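Local coordinates for hypothetical protein ybaA (Shigella flexneri, PDB 2OKQ) that is of unknown function but belongs to the DUF1428 family, binds sodium in the crystal and pairs with a second copy of itself, at residues F31-A37 with N87-S93; V82-E88 with K128-Y132. One frame throughout, in Å; residues are numbered along the deposited sequence. Where two conformers were deposited one is given.

In the fold
From the N terminus, after helix 18-23, the first strand, 27-36, supplies one half of interaction 1; its partner arrives only after helix 40-56, strand 61-67 and helix 78-81, when strand 88-97 returns beside it and closes the first long loop. Interaction 2 starts at the end of that loop, with 82-88 running into strand 88-97, and closes when the chain comes back at 128-132 after helices 100-111 and 114-118. Because their segments alternate along the chain, the two contacts cross, and Asn87 and Glu88 belong to both. Interaction 1 joins the two central strands of the antiparallel sheet, while interaction 2 ties the turn ahead of strand 88-97 to the approach to strand 131-140.

Interaction 1. Residues F31-A37 with N87-S93; sequences FVVAVPA and NEEVVFS
Two central strands of the four-stranded antiparallel sheet, 27-36 and 88-97, pair here as an example of how chain segments distant in sequence build a core. Hydrogen-bonded pairs Phe31-Ser93, Val33-Val91 and Val35-Glu89 each exchange two backbone bonds, such as Val91 N to Val33 O at 2.8 Å. Beyond the proline, which has no N-H to give, Ala37 N extends the ladder to Asn87 O (2.8 Å, 176° at the hydrogen).

Between these rungs, Val32 and Ala34 pair with Phe92 and Val90, all four side chains projecting from the same face. Val32 and Val90 each hold CG1 anti to the backbone N (chi1 -171° and 178°), and these methyls meet at 3.5 Å. On the other side, Val35 CG2 touches Val91 CG2 at 3.7 Å, the two side chains crossing obliquely. At Pro36-Glu88 the side chains diverge although the backbones stay close, and Glu88 OE1 lies 3.5 Å from Ala34 CB. That oxygen accepts from Glu85 N, the carboxylate is salt-bridged to Arg129, and a water donates to Ala34 O (2.7 Å) and Glu88 OE2 (2.9 Å).

Tyr43 of helix 40-56 covers the face bearing Val33, Val35 and Val91, with strand 61-67 alongside strand 88-97. The other face looks to helix 78-81 and the second subunit, whose own Phe92 lies nearly parallel to this Phe92, while Val32 bonds through its backbone to Ile131 of strand 131-140.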
loop_
_atom_site.group_PDB
_atom_site.type_symbol
_atom_site.label_atom_id
_atom_site.label_comp_id
_atom_site.label_asym_id
_atom_site.label_seq_id
_atom_site.Cartn_x
_atom_site.Cartn_y
_atom_site.Cartn_z
ATOM N N PHE A 31 -0.301 -5.284 -1.008
ATOM C CA PHE A 31 -1.385 -6.001 -1.698
ATOM C C PHE A 31 -2.169 -4.957 -2.485
ATOM O O PHE A 31 -2.400 -3.849 -1.987
ATOM C CB PHE A 31 -2.387 -6.683 -0.745
ATOM C CG PHE A 31 -1.794 -7.657 0.257
ATOM C CD1 PHE A 31 -1.975 -9.025 0.103
ATOM C CD2 PHE A 31 -1.131 -7.200 1.396
ATOM C CE1 PHE A 31 -1.486 -9.937 1.072
ATOM C CE2 PHE A 31 -0.626 -8.100 2.348
ATOM C CZ PHE A 31 -0.795 -9.472 2.170
ATOM N N VAL A 32 -2.538 -5.289 -3.716
ATOM C CA VAL A 32 -3.544 -4.509 -4.457
ATOM C C VAL A 32 -4.580 -5.519 -4.906
ATOM O O VAL A 32 -4.238 -6.552 -5.482
ATOM C CB VAL A 32 -2.970 -3.738 -5.646
ATOM C CG1 VAL A 32 -4.037 -2.753 -6.237
ATOM C CG2 VAL A 32 -1.729 -2.947 -5.238
ATOM N N VAL A 33 -5.847 -5.182 -4.658
ATOM C CA VAL A 33 -6.954 -6.113 -4.783
ATOM C C VAL A 33 -8.076 -5.444 -5.593
ATOM O O VAL A 33 -8.301 -4.245 -5.449
ATOM C CB VAL A 33 -7.498 -6.462 -3.366
ATOM C CG1 VAL A 33 -8.405 -7.660 -3.408
ATOM C CG2 VAL A 33 -6.350 -6.730 -2.379
ATOM N N ALA A 34 -8.760 -6.212 -6.448
ATOM C CA ALA A 34 -10.029 -5.749 -7.032
ATOM C C ALA A 34 -11.162 -6.381 -6.201
ATOM O O ALA A 34 -11.173 -7.595 -5.969
ATOM C CB ALA A 34 -10.119 -6.161 -8.491
ATOM N N VAL A 35 -12.065 -5.558 -5.687
ATOM C CA VAL A 35 -13.131 -6.039 -4.824
ATOM C C VAL A 35 -14.467 -5.529 -5.394
ATOM O O VAL A 35 -14.576 -4.354 -5.724
ATOM C CB VAL A 35 -12.954 -5.519 -3.364
ATOM C CG1 VAL A 35 -14.084 -5.969 -2.472
ATOM C CG2 VAL A 35 -11.607 -5.972 -2.771
ATOM N N PRO A 36 -15.485 -6.414 -5.507
ATOM C CA PRO A 36 -16.799 -5.918 -5.917
ATOM C C PRO A 36 -17.282 -4.794 -5.001
ATOM O O PRO A 36 -17.211 -4.915 -3.772
ATOM C CB PRO A 36 -17.692 -7.161 -5.790
ATOM C CG PRO A 36 -16.760 -8.298 -6.028
ATOM C CD PRO A 36 -15.503 -7.874 -5.295
ATOM N N ALA A 37 -17.752 -3.706 -5.605
ATOM C CA ALA A 37 -18.147 -2.501 -4.858
ATOM C C ALA A 37 -19.255 -2.704 -3.829
ATOM O O ALA A 37 -19.276 -2.058 -2.769
ATOM C CB ALA A 37 -18.498 -1.372 -5.818
ATOM N N ASN A 87 -17.827 -3.652 -12.024
ATOM C CA ASN A 87 -18.500 -3.694 -10.728
ATOM C C ASN A 87 -17.531 -3.670 -9.533
ATOM O O ASN A 87 -17.948 -3.818 -8.371
ATOM C CB ASN A 87 -19.338 -4.978 -10.653
ATOM C CG ASN A 87 -18.476 -6.243 -10.682
ATOM O OD1 ASN A 87 -17.646 -6.428 -11.575
ATOM N ND2 ASN A 87 -18.668 -7.110 -9.697
ATOM N N GLU A 88 -16.248 -3.507 -9.822
ATOM C CA GLU A 88 -15.210 -3.675 -8.799
ATOM C C GLU A 88 -14.495 -2.360 -8.512
ATOM O O GLU A 88 -14.430 -1.499 -9.372
ATOM C CB GLU A 88 -14.184 -4.707 -9.252
ATOM C CG GLU A 88 -14.732 -6.099 -9.471
ATOM C CD GLU A 88 -13.677 -7.095 -9.893
ATOM O OE1 GLU A 88 -12.771 -6.731 -10.646
ATOM O OE2 GLU A 88 -13.770 -8.264 -9.471
ATOM N N GLU A 89 -13.947 -2.242 -7.300
ATOM C CA GLU A 89 -13.124 -1.095 -6.888
ATOM C C GLU A 89 -11.765 -1.618 -6.459
ATOM O O GLU A 89 -11.658 -2.776 -6.062
ATOM C CB GLU A 89 -13.740 -0.395 -5.678
ATOM C CG GLU A 89 -15.092 0.291 -5.947
ATOM C CD GLU A 89 -14.951 1.652 -6.595
ATOM O OE1 GLU A 89 -13.863 1.990 -7.113
ATOM O OE2 GLU A 89 -15.954 2.395 -6.593
ATOM N N VAL A 90 -10.752 -0.758 -6.520
ATOM C CA VAL A 90 -9.376 -1.146 -6.164
ATOM C C VAL A 90 -9.132 -0.902 -4.686
ATOM O O VAL A 90 -9.513 0.140 -4.154
ATOM C CB VAL A 90 -8.340 -0.364 -6.989
ATOM C CG1 VAL A 90 -6.912 -0.746 -6.552
ATOM C CG2 VAL A 90 -8.518 -0.679 -8.487
ATOM N N VAL A 91 -8.528 -1.892 -4.014
ATOM C CA VAL A 91 -8.098 -1.722 -2.635
ATOM C C VAL A 91 -6.564 -1.723 -2.624
ATOM O O VAL A 91 -5.961 -2.547 -3.283
ATOM C CB VAL A 91 -8.682 -2.852 -1.736
ATOM C CG1 VAL A 91 -8.087 -2.825 -0.333
ATOM C CG2 VAL A 91 -10.176 -2.734 -1.662
ATOM N N PHE A 92 -5.972 -0.790 -1.867
ATOM C CA PHE A 92 -4.528 -0.651 -1.695
ATOM C C PHE A 92 -4.312 -0.965 -0.231
ATOM O O PHE A 92 -4.911 -0.323 0.629
ATOM C CB PHE A 92 -4.088 0.796 -1.999
ATOM C CG PHE A 92 -2.609 1.046 -1.869
ATOM C CD1 PHE A 92 -1.748 0.819 -2.944
ATOM C CD2 PHE A 92 -2.076 1.572 -0.688
ATOM C CE1 PHE A 92 -0.369 1.069 -2.826
ATOM C CE2 PHE A 92 -0.695 1.833 -0.558
ATOM C CZ PHE A 92 0.161 1.599 -1.633
ATOM N N SER A 93 -3.505 -1.987 0.060
ATOM C CA SER A 93 -3.334 -2.465 1.426
ATOM C C SER A 93 -1.897 -2.906 1.684
ATOM O O SER A 93 -1.165 -3.251 0.744
ATOM C CB SER A 93 -4.253 -3.667 1.681
ATOM O OG SER A 93 -5.620 -3.330 1.516
HETATM O O HOH W 1 -12.744 -9.464 -7.023
#

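Interaction 2. Residues V82-E88 with K128-Y132; sequences VKAEENE and KRMIY
Arg129 and Glu88 approach from opposite directions and meet end-on, a textbook bidentate salt bridge between a guanidinium and a carboxylate. Arg129 NH1 donates to Glu88 OE1 and Arg129 NH2 to Glu88 OE2, each at 2.7 Å, and each oxygen offers its syn lone pair. The two planes are only 19° apart, so the groups lie nearly coplanar; the NH2 bond is almost straight, at 177°. The arginine chain bends at chi3 (-65°), which brings its flat end round to the carboxylate.

Further bonds hold the pair in position. Glu85 N donates to Glu88 OE1 at 2.7 Å, on the anti side and tilted well out of the carboxylate plane, so this oxygen is gripped by two donors and the type I turn from Glu85 to Glu88 is tied to the salt bridge. Arg129 NH1 also makes a longer bond to Val82 O (3.3 Å). Glu85 comes in across the arginine at about a right angle and sets OE2 over one guanidinium face, 4.2 Å from Arg129 CZ. No N-H points at that oxygen, but its charge would probably add to the attraction. The aliphatic part of the arginine runs beside the backbone, with Arg129 CB 3.5 Å from Val82 O, and Val82 CG1 packs against Arg129 O at 3.6 Å.

Lys83, with positive phi, closes helix 78-81 in a Schellman motif, and the chain then turns into strand 88-97. Asp126 holds Arg129 NE in a second salt bridge, Ala34 of strand 27-36 packs against Val82, Glu88 and Arg129, and Thr76 of the second subunit hydrogen-bonds to Arg129 O just ahead of strand 131-140.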
loop_
_atom_site.group_PDB
_atom_site.type_symbol
_atom_site.label_atom_id
_atom_site.label_comp_id
_atom_site.label_asym_id
_atom_site.label_seq_id
_atom_site.Cartn_x
_atom_site.Cartn_y
_atom_site.Cartn_z
ATOM N N VAL A 82 -4.944 -4.782 -11.548
ATOM C CA VAL A 82 -5.690 -5.933 -11.012
ATOM C C VAL A 82 -6.837 -6.379 -11.954
ATOM O O VAL A 82 -7.790 -7.071 -11.532
ATOM C CB VAL A 82 -6.225 -5.680 -9.596
ATOM C CG1 VAL A 82 -5.033 -5.507 -8.593
ATOM C CG2 VAL A 82 -7.137 -4.451 -9.564
ATOM N N LYS A 83 -6.728 -5.949 -13.201
ATOM C CA LYS A 83 -7.730 -6.233 -14.254
ATOM C C LYS A 83 -9.140 -6.104 -13.686
ATOM O O LYS A 83 -9.966 -7.025 -13.759
ATOM C CB LYS A 83 -7.479 -7.602 -14.895
ATOM C CG LYS A 83 -6.111 -7.699 -15.531
ATOM C CD LYS A 83 -5.820 -9.051 -16.147
ATOM C CE LYS A 83 -4.537 -8.979 -16.981
ATOM N NZ LYS A 83 -4.026 -10.321 -17.417
ATOM N N ALA A 84 -9.385 -4.938 -13.087
ATOM C CA ALA A 84 -10.606 -4.653 -12.371
ATOM C C ALA A 84 -11.781 -4.674 -13.329
ATOM O O ALA A 84 -11.683 -4.135 -14.433
ATOM C CB ALA A 84 -10.514 -3.294 -11.699
ATOM N N GLU A 85 -12.878 -5.286 -12.902
ATOM C CA GLU A 85 -14.104 -5.291 -13.705
ATOM C C GLU A 85 -15.051 -4.168 -13.298
ATOM O O GLU A 85 -14.912 -3.580 -12.230
ATOM C CB GLU A 85 -14.778 -6.659 -13.656
ATOM C CG GLU A 85 -14.201 -7.608 -14.690
ATOM C CD GLU A 85 -14.256 -9.057 -14.275
ATOM O OE1 GLU A 85 -15.237 -9.474 -13.607
ATOM O OE2 GLU A 85 -13.310 -9.791 -14.632
ATOM N N GLU A 86 -16.033 -3.873 -14.158
ATOM C CA GLU A 86 -16.845 -2.668 -14.005
ATOM C C GLU A 86 -17.489 -2.524 -12.629
ATOM O O GLU A 86 -17.640 -1.416 -12.114
ATOM C CB GLU A 86 -17.871 -2.572 -15.147
ATOM C CG GLU A 86 -17.193 -2.305 -16.480
ATOM C CD GLU A 86 -18.156 -2.158 -17.654
ATOM O OE1 GLU A 86 -19.079 -1.307 -17.589
ATOM O OE2 GLU A 86 -17.965 -2.883 -18.658
ATOM N N ASN A 87 -17.827 -3.652 -12.024
ATOM C CA ASN A 87 -18.500 -3.694 -10.728
ATOM C C ASN A 87 -17.531 -3.670 -9.533
ATOM O O ASN A 87 -17.948 -3.818 -8.371
ATOM C CB ASN A 87 -19.338 -4.978 -10.653
ATOM C CG ASN A 87 -18.476 -6.243 -10.682
ATOM O OD1 ASN A 87 -17.646 -6.428 -11.575
ATOM N ND2 ASN A 87 -18.668 -7.110 -9.697
ATOM N N GLU A 88 -16.248 -3.507 -9.822
ATOM C CA GLU A 88 -15.210 -3.675 -8.799
ATOM C C GLU A 88 -14.495 -2.360 -8.512
ATOM O O GLU A 88 -14.430 -1.499 -9.372
ATOM C CB GLU A 88 -14.184 -4.707 -9.252
ATOM C CG GLU A 88 -14.732 -6.099 -9.471
ATOM C CD GLU A 88 -13.677 -7.095 -9.893
ATOM O OE1 GLU A 88 -12.771 -6.731 -10.646
ATOM O OE2 GLU A 88 -13.770 -8.264 -9.471
ATOM N N LYS A 128 -7.146 -14.632 -7.799
ATOM C CA LYS A 128 -6.273 -14.722 -8.969
ATOM C C LYS A 128 -5.754 -13.374 -9.406
ATOM O O LYS A 128 -4.630 -13.256 -9.903
ATOM C CB LYS A 128 -7.012 -15.373 -10.140
ATOM C CG LYS A 128 -7.010 -16.875 -10.115
ATOM C CD LYS A 128 -7.871 -17.391 -11.266
ATOM C CE LYS A 128 -7.698 -18.883 -11.490
ATOM N NZ LYS A 128 -8.477 -19.317 -12.692
ATOM N N ARG A 129 -6.576 -12.348 -9.215
ATOM C CA ARG A 129 -6.249 -11.027 -9.711
ATOM C C ARG A 129 -5.570 -10.129 -8.665
ATOM O O ARG A 129 -5.046 -9.082 -9.013
ATOM C CB ARG A 129 -7.485 -10.371 -10.331
ATOM C CG ARG A 129 -7.747 -10.945 -11.720
ATOM C CD ARG A 129 -8.971 -10.343 -12.383
ATOM N NE ARG A 129 -10.201 -10.664 -11.669
ATOM C CZ ARG A 129 -11.018 -9.762 -11.140
ATOM N NH1 ARG A 129 -10.718 -8.466 -11.202
ATOM N NH2 ARG A 129 -12.122 -10.158 -10.526
ATOM N N MET A 130 -5.556 -10.570 -7.409
ATOM C CA MET A 130 -4.781 -9.903 -6.351
ATOM C C MET A 130 -3.306 -9.833 -6.771
ATOM O O MET A 130 -2.767 -10.804 -7.318
ATOM C CB MET A 130 -4.936 -10.671 -5.032
ATOM C CG MET A 130 -4.166 -10.101 -3.824
ATOM S SD MET A 130 -4.396 -11.062 -2.303
ATOM C CE MET A 130 -3.538 -12.577 -2.755
ATOM N N ILE A 131 -2.643 -8.705 -6.537
ATOM C CA ILE A 131 -1.190 -8.672 -6.709
ATOM C C ILE A 131 -0.568 -8.503 -5.320
ATOM O O ILE A 131 -1.180 -7.906 -4.441
ATOM C CB ILE A 131 -0.706 -7.608 -7.702
ATOM C CG1 ILE A 131 -1.053 -6.179 -7.234
ATOM C CG2 ILE A 131 -1.298 -7.892 -9.098
ATOM C CD1 ILE A 131 -0.565 -5.071 -8.223
ATOM N N TYR A 132 0.626 -9.066 -5.135
ATOM C CA TYR A 132 1.198 -9.197 -3.785
ATOM C C TYR A 132 2.701 -9.255 -3.887
ATOM O O TYR A 132 3.229 -9.826 -4.832
ATOM C CB TYR A 132 0.721 -10.506 -3.144
ATOM C CG TYR A 132 1.548 -10.913 -1.940
ATOM C CD1 TYR A 132 1.372 -10.274 -0.710
ATOM C CD2 TYR A 132 2.516 -11.927 -2.036
ATOM C CE1 TYR A 132 2.132 -10.644 0.417
ATOM C CE2 TYR A 132 3.285 -12.298 -0.923
ATOM C CZ TYR A 132 3.082 -11.658 0.293
ATOM O OH TYR A 132 3.823 -12.009 1.396
#